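Local coordinates for putative aminotransferase (Actinomadura melliaura, PDB 4ZWV), which probably acts as a pyridoxal 5'-phosphate-dependent sugar aminotransferase in making the aminopentose of the indolocarbazole AT2433, at residues Ala43-Asn48 against Thr255-Leu260; Ala168-Arg171 against Ser177-Asn180. All coordinates share one frame; numbering follows the deposited sequence.

Contact 1 of 2, residues Ala43-Asn48 against Thr255-Leu260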
loop_
_atom_site.group_PDB
_atom_site.type_symbol
_atom_site.label_atom_id
_atom_site.label_comp_id
_atom_site.label_asym_id
_atom_site.label_seq_id
_atom_site.Cartn_x
_atom_site.Cartn_y
_atom_site.Cartn_z
ATOM N N ALA A 43 -17.108 1.491 -13.698
ATOM C CA ALA A 43 -16.987 1.220 -15.129
ATOM C C ALA A 43 -18.138 1.852 -15.891
ATOM O O ALA A 43 -17.931 2.454 -16.948
ATOM C CB ALA A 43 -16.945 -0.276 -15.394
ATOM N N ALA A 44 -19.344 1.728 -15.342
ATOM C CA ALA A 44 -20.534 2.266 -16.004
ATOM C C ALA A 44 -20.480 3.788 -16.061
ATOM O O ALA A 44 -20.824 4.389 -17.080
ATOM C CB ALA A 44 -21.797 1.804 -15.292
ATOM N N ARG A 45 -20.043 4.410 -14.972
ATOM C CA ARG A 45 -19.919 5.862 -14.934
ATOM C C ARG A 45 -18.846 6.362 -15.886
ATOM O O ARG A 45 -19.019 7.381 -16.554
ATOM C CB ARG A 45 -19.616 6.339 -13.512
ATOM C CG ARG A 45 -20.823 6.322 -12.600
ATOM C CD ARG A 45 -20.435 6.674 -11.178
ATOM N NE ARG A 45 -21.624 6.788 -10.340
ATOM C CZ ARG A 45 -22.099 7.940 -9.886
ATOM N NH1 ARG A 45 -21.483 9.073 -10.187
ATOM N NH2 ARG A 45 -23.184 7.953 -9.126
ATOM N N LEU A 46 -17.739 5.632 -15.965
ATOM C CA LEU A 46 -16.602 6.055 -16.775
ATOM C C LEU A 46 -16.748 5.734 -18.260
ATOM O O LEU A 46 -16.121 6.375 -19.096
ATOM C CB LEU A 46 -15.321 5.405 -16.245
ATOM C CG LEU A 46 -14.803 5.980 -14.934
ATOM C CD1 LEU A 46 -13.776 5.036 -14.320
ATOM C CD2 LEU A 46 -14.190 7.351 -15.181
ATOM N N GLY A 47 -17.536 4.714 -18.586
ATOM C CA GLY A 47 -17.625 4.243 -19.956
ATOM C C GLY A 47 -16.380 3.492 -20.401
ATOM O O GLY A 47 -16.146 3.307 -21.594
ATOM N N ASN A 48 -15.580 3.063 -19.429
ATOM C CA ASN A 48 -14.416 2.217 -19.684
ATOM C C ASN A 48 -14.600 0.944 -18.864
ATOM O O ASN A 48 -14.672 0.998 -17.648
ATOM C CB ASN A 48 -13.106 2.933 -19.306
ATOM C CG ASN A 48 -11.859 2.119 -19.656
ATOM O OD1 ASN A 48 -11.933 0.917 -19.886
ATOM N ND2 ASN A 48 -10.702 2.788 -19.702
ATOM N N THR A 255 -23.886 10.643 -3.717
ATOM C CA THR A 255 -23.962 12.097 -3.727
ATOM C C THR A 255 -22.754 12.786 -4.342
ATOM O O THR A 255 -22.666 14.017 -4.324
ATOM C CB THR A 255 -24.154 12.642 -2.307
ATOM O OG1 THR A 255 -23.086 12.181 -1.475
ATOM C CG2 THR A 255 -25.480 12.167 -1.734
ATOM N N VAL A 256 -21.826 12.021 -4.907
ATOM C CA VAL A 256 -20.617 12.644 -5.422
ATOM C C VAL A 256 -20.936 13.583 -6.590
ATOM O O VAL A 256 -20.295 14.621 -6.735
ATOM C CB VAL A 256 -19.557 11.590 -5.836
ATOM C CG1 VAL A 256 -20.042 10.736 -6.998
ATOM C CG2 VAL A 256 -18.230 12.266 -6.158
ATOM N N ASP A 257 -21.951 13.253 -7.385
ATOM C CA ASP A 257 -22.328 14.102 -8.521
ATOM C C ASP A 257 -22.817 15.487 -8.074
ATOM O O ASP A 257 -22.460 16.501 -8.678
ATOM C CB ASP A 257 -23.418 13.433 -9.360
ATOM C CG ASP A 257 -22.896 12.264 -10.170
ATOM O OD1 ASP A 257 -21.683 12.230 -10.455
ATOM O OD2 ASP A 257 -23.705 11.379 -10.518
ATOM N N GLU A 258 -23.627 15.521 -7.022
ATOM C CA GLU A 258 -24.114 16.789 -6.494
ATOM C C GLU A 258 -22.963 17.585 -5.888
ATOM O O GLU A 258 -22.895 18.804 -6.038
ATOM C CB GLU A 258 -25.222 16.564 -5.461
ATOM C CG GLU A 258 -25.662 17.822 -4.714
ATOM C CD GLU A 258 -26.337 18.867 -5.600
ATOM O OE1 GLU A 258 -26.655 18.576 -6.774
ATOM O OE2 GLU A 258 -26.558 19.993 -5.107
ATOM N N GLN A 259 -22.042 16.897 -5.222
ATOM C CA GLN A 259 -20.907 17.597 -4.655
ATOM C C GLN A 259 -20.047 18.216 -5.765
ATOM O O GLN A 259 -19.590 19.350 -5.640
ATOM C CB GLN A 259 -20.108 16.653 -3.757
ATOM C CG GLN A 259 -20.803 16.440 -2.400
ATOM C CD GLN A 259 -20.735 15.009 -1.880
ATOM O OE1 GLN A 259 -21.656 14.549 -1.197
ATOM N NE2 GLN A 259 -19.650 14.306 -2.191
ATOM N N LEU A 260 -19.847 17.473 -6.847
ATOM C CA LEU A 260 -19.106 17.977 -7.999
ATOM C C LEU A 260 -19.785 19.207 -8.599
ATOM O O LEU A 260 -19.124 20.169 -8.995
ATOM C CB LEU A 260 -18.962 16.879 -9.052
ATOM C CG LEU A 260 -17.977 17.116 -10.191
ATOM C CD1 LEU A 260 -16.602 17.540 -9.668
ATOM C CD2 LEU A 260 -17.868 15.849 -11.027
HETATM O O HOH W 1 -23.642 10.796 -7.555
#

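Contact 2 of 2, residues Ala168-Arg171 against Ser177-Asn180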
loop_
_atom_site.group_PDB
_atom_site.type_symbol
_atom_site.label_atom_id
_atom_site.label_comp_id
_atom_site.label_asym_id
_atom_site.label_seq_id
_atom_site.Cartn_x
_atom_site.Cartn_y
_atom_site.Cartn_z
ATOM N N ALA A 168 -14.056 14.570 -14.183
ATOM C CA ALA A 168 -13.625 15.531 -15.205
ATOM C C ALA A 168 -13.738 14.932 -16.595
ATOM O O ALA A 168 -13.756 13.707 -16.750
ATOM C CB ALA A 168 -12.191 15.988 -14.945
ATOM N N SER A 169 -13.806 15.804 -17.601
ATOM C CA SER A 169 -13.849 15.360 -18.991
ATOM C C SER A 169 -13.042 16.308 -19.859
ATOM O O SER A 169 -12.756 17.437 -19.467
ATOM C CB SER A 169 -15.283 15.286 -19.502
ATOM O OG SER A 169 -15.870 16.572 -19.489
ATOM N N TYR A 170 -12.691 15.835 -21.047
ATOM C CA TYR A 170 -11.902 16.621 -21.981
ATOM C C TYR A 170 -12.417 16.336 -23.374
ATOM O O TYR A 170 -12.479 15.178 -23.801
ATOM C CB TYR A 170 -10.409 16.285 -21.828
ATOM C CG TYR A 170 -9.540 16.761 -22.979
ATOM C CD1 TYR A 170 -9.017 18.050 -23.006
ATOM C CD2 TYR A 170 -9.225 15.902 -24.031
ATOM C CE1 TYR A 170 -8.214 18.475 -24.059
ATOM C CE2 TYR A 170 -8.431 16.321 -25.089
ATOM C CZ TYR A 170 -7.925 17.600 -25.096
ATOM O OH TYR A 170 -7.115 17.998 -26.135
ATOM N N ARG A 171 -12.822 17.407 -24.050
ATOM C CA ARG A 171 -13.361 17.351 -25.401
ATOM C C ARG A 171 -14.463 16.306 -25.533
ATOM O O ARG A 171 -14.553 15.575 -26.520
ATOM C CB ARG A 171 -12.226 17.140 -26.405
ATOM C CG ARG A 171 -11.368 18.398 -26.457
ATOM C CD ARG A 171 -10.358 18.446 -27.579
ATOM N NE ARG A 171 -9.608 19.696 -27.463
ATOM C CZ ARG A 171 -8.491 19.977 -28.127
ATOM N NH1 ARG A 171 -7.977 19.099 -28.977
ATOM N NH2 ARG A 171 -7.890 21.144 -27.931
ATOM N N SER A 177 -10.789 7.612 -20.817
ATOM C CA SER A 177 -11.143 7.101 -22.138
ATOM C C SER A 177 -10.387 7.781 -23.273
ATOM O O SER A 177 -10.888 7.855 -24.399
ATOM C CB SER A 177 -12.651 7.252 -22.386
ATOM O OG SER A 177 -13.401 6.371 -21.565
ATOM N N HIS A 178 -9.174 8.253 -22.991
ATOM C CA HIS A 178 -8.396 8.941 -24.023
ATOM C C HIS A 178 -7.198 8.112 -24.498
ATOM O O HIS A 178 -6.322 8.615 -25.189
ATOM C CB HIS A 178 -7.926 10.311 -23.515
ATOM C CG HIS A 178 -9.046 11.249 -23.193
ATOM N ND1 HIS A 178 -9.629 11.310 -21.945
ATOM C CD2 HIS A 178 -9.699 12.156 -23.959
ATOM C CE1 HIS A 178 -10.591 12.217 -21.955
ATOM N NE2 HIS A 178 -10.649 12.750 -23.163
ATOM N N GLY A 179 -7.173 6.827 -24.154
ATOM C CA GLY A 179 -6.142 5.945 -24.675
ATOM C C GLY A 179 -4.911 5.765 -23.790
ATOM O O GLY A 179 -3.975 5.053 -24.170
ATOM N N ASN A 180 -4.891 6.440 -22.641
ATOM C CA ASN A 180 -3.808 6.313 -21.673
ATOM C C ASN A 180 -4.289 5.618 -20.416
ATOM O O ASN A 180 -5.473 5.702 -20.068
ATOM C CB ASN A 180 -3.242 7.675 -21.258
ATOM C CG ASN A 180 -2.902 8.548 -22.429
ATOM O OD1 ASN A 180 -2.178 8.133 -23.338
ATOM N ND2 ASN A 180 -3.436 9.772 -22.429
#

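Contact 1 of 2, residues Ala43-Asn48 against Thr255-Leu260
Arg-45 reaches from one helix to Asp-257 on another, the two side chains coming from opposite directions to meet in an interhelical salt bridge. A single nitrogen does the work: NH1 of Arg-45 lies 3.2 Å from OD1 and 3.2 Å from OD2 of Asp-257, so NH1 straddles the carboxylate, with one weak bond to each oxygen. Both hydrogen bonds are bent, with N-H...O angles of 136° to OD1 and 133° to OD2. OD1 approaches the guanidinium at its edge, in its plane, yet the two flat groups are turned 33° against each other. The arginine spans the gap, with CA atoms of Arg-45 and Asp-257 10.7 Å apart, because its chain is stretched from CG to NE. A water also bridges the two residues, accepting from NH2 of Arg-45 at 3.3 Å and from the backbone N of Asp-257 at 3.0 Å. Beside the ion pair, CG1 of buried Val-256 touches Arg-45 NH1 obliquely at 3.9 Å, while Arg-45 and Asp-257 are themselves exposed. The Val-256 side chain is about 12 Å from that of Ser-185, a pyridoxal 5'-phosphate-binding residue, so this is packing outside the cofactor site. Helix 33-46 thus meets the long helix 243-273 through side-chain ends; its buried Leu-46 packs on strands 51-54 and 198-201 of the seven-stranded sheet, and Val-256 rests on Trp-166.

Contact 2 of 2, residues Ala168-Arg171 against Ser177-Asn180
His-178 points its imidazole at the backbone of Tyr-170, and its NE2 donates to Tyr-170 O over 3.1 Å. The bond is nearly straight, 170° at the hydrogen, and the oxygen sits in the plane of the imidazole at the NE2 edge; seen from the acceptor, the donor is tilted out of the carbonyl plane. The same nitrogen also meets the tyrosine side chain, lying at the ring edge 3.6 Å from CD2 of Tyr-170. The rings form an offset edge-to-face pair, the tyrosine edge toward the imidazole face, with centroids 5.5 Å apart and planes at 63°. Tyr-170 can offer both groups at once because its CG is turned anti to the backbone N (chi1 165°), beside the carbonyl carbon. One face of its ring is packed by the next residue, CG of Arg-171 lying 3.7 Å above the centre of the Tyr-170 ring.

The phenol is held from further out: its hydroxyl is hydrogen-bonded to OD1 of Asp-137 and to the backbone N of Asp-139, while Arg-171 forms salt bridges to Asp-288 and Asp-139. Strand 169-170 is the middle of a three-stranded antiparallel sheet, between 173-174 and 289-290, and Leu-138, at the start of helix 138-152, touches both Tyr-170 and His-178. The loop carrying His-178 leaves the hairpin and runs into strand 181-185 of the large mixed sheet, so the hydrogen bond ties the hairpin to the approach of that strand.

How the contacts relate
Contact 2 is nested within the chain loop that contact 1 closes, and they lie about 14 Å apart, centre to centre. Both are partly buried, but contact 1 has an exposed charged pair beside one buried valine, whereas contact 2 pairs a buried tyrosine with a partly exposed histidine. Distance along the chain differs as well: one contact joins two helices far apart in sequence, the other a short strand and the loop soon after it. The chemistry differs too: a salt bridge with weak, bent hydrogen bonds and a bridging water in contact 1, against a nearly straight bond to a backbone carbonyl and an aromatic pair in contact 2. The two regions pack where Ser-177 OG approaches Leu-46 O at 3.7 Å.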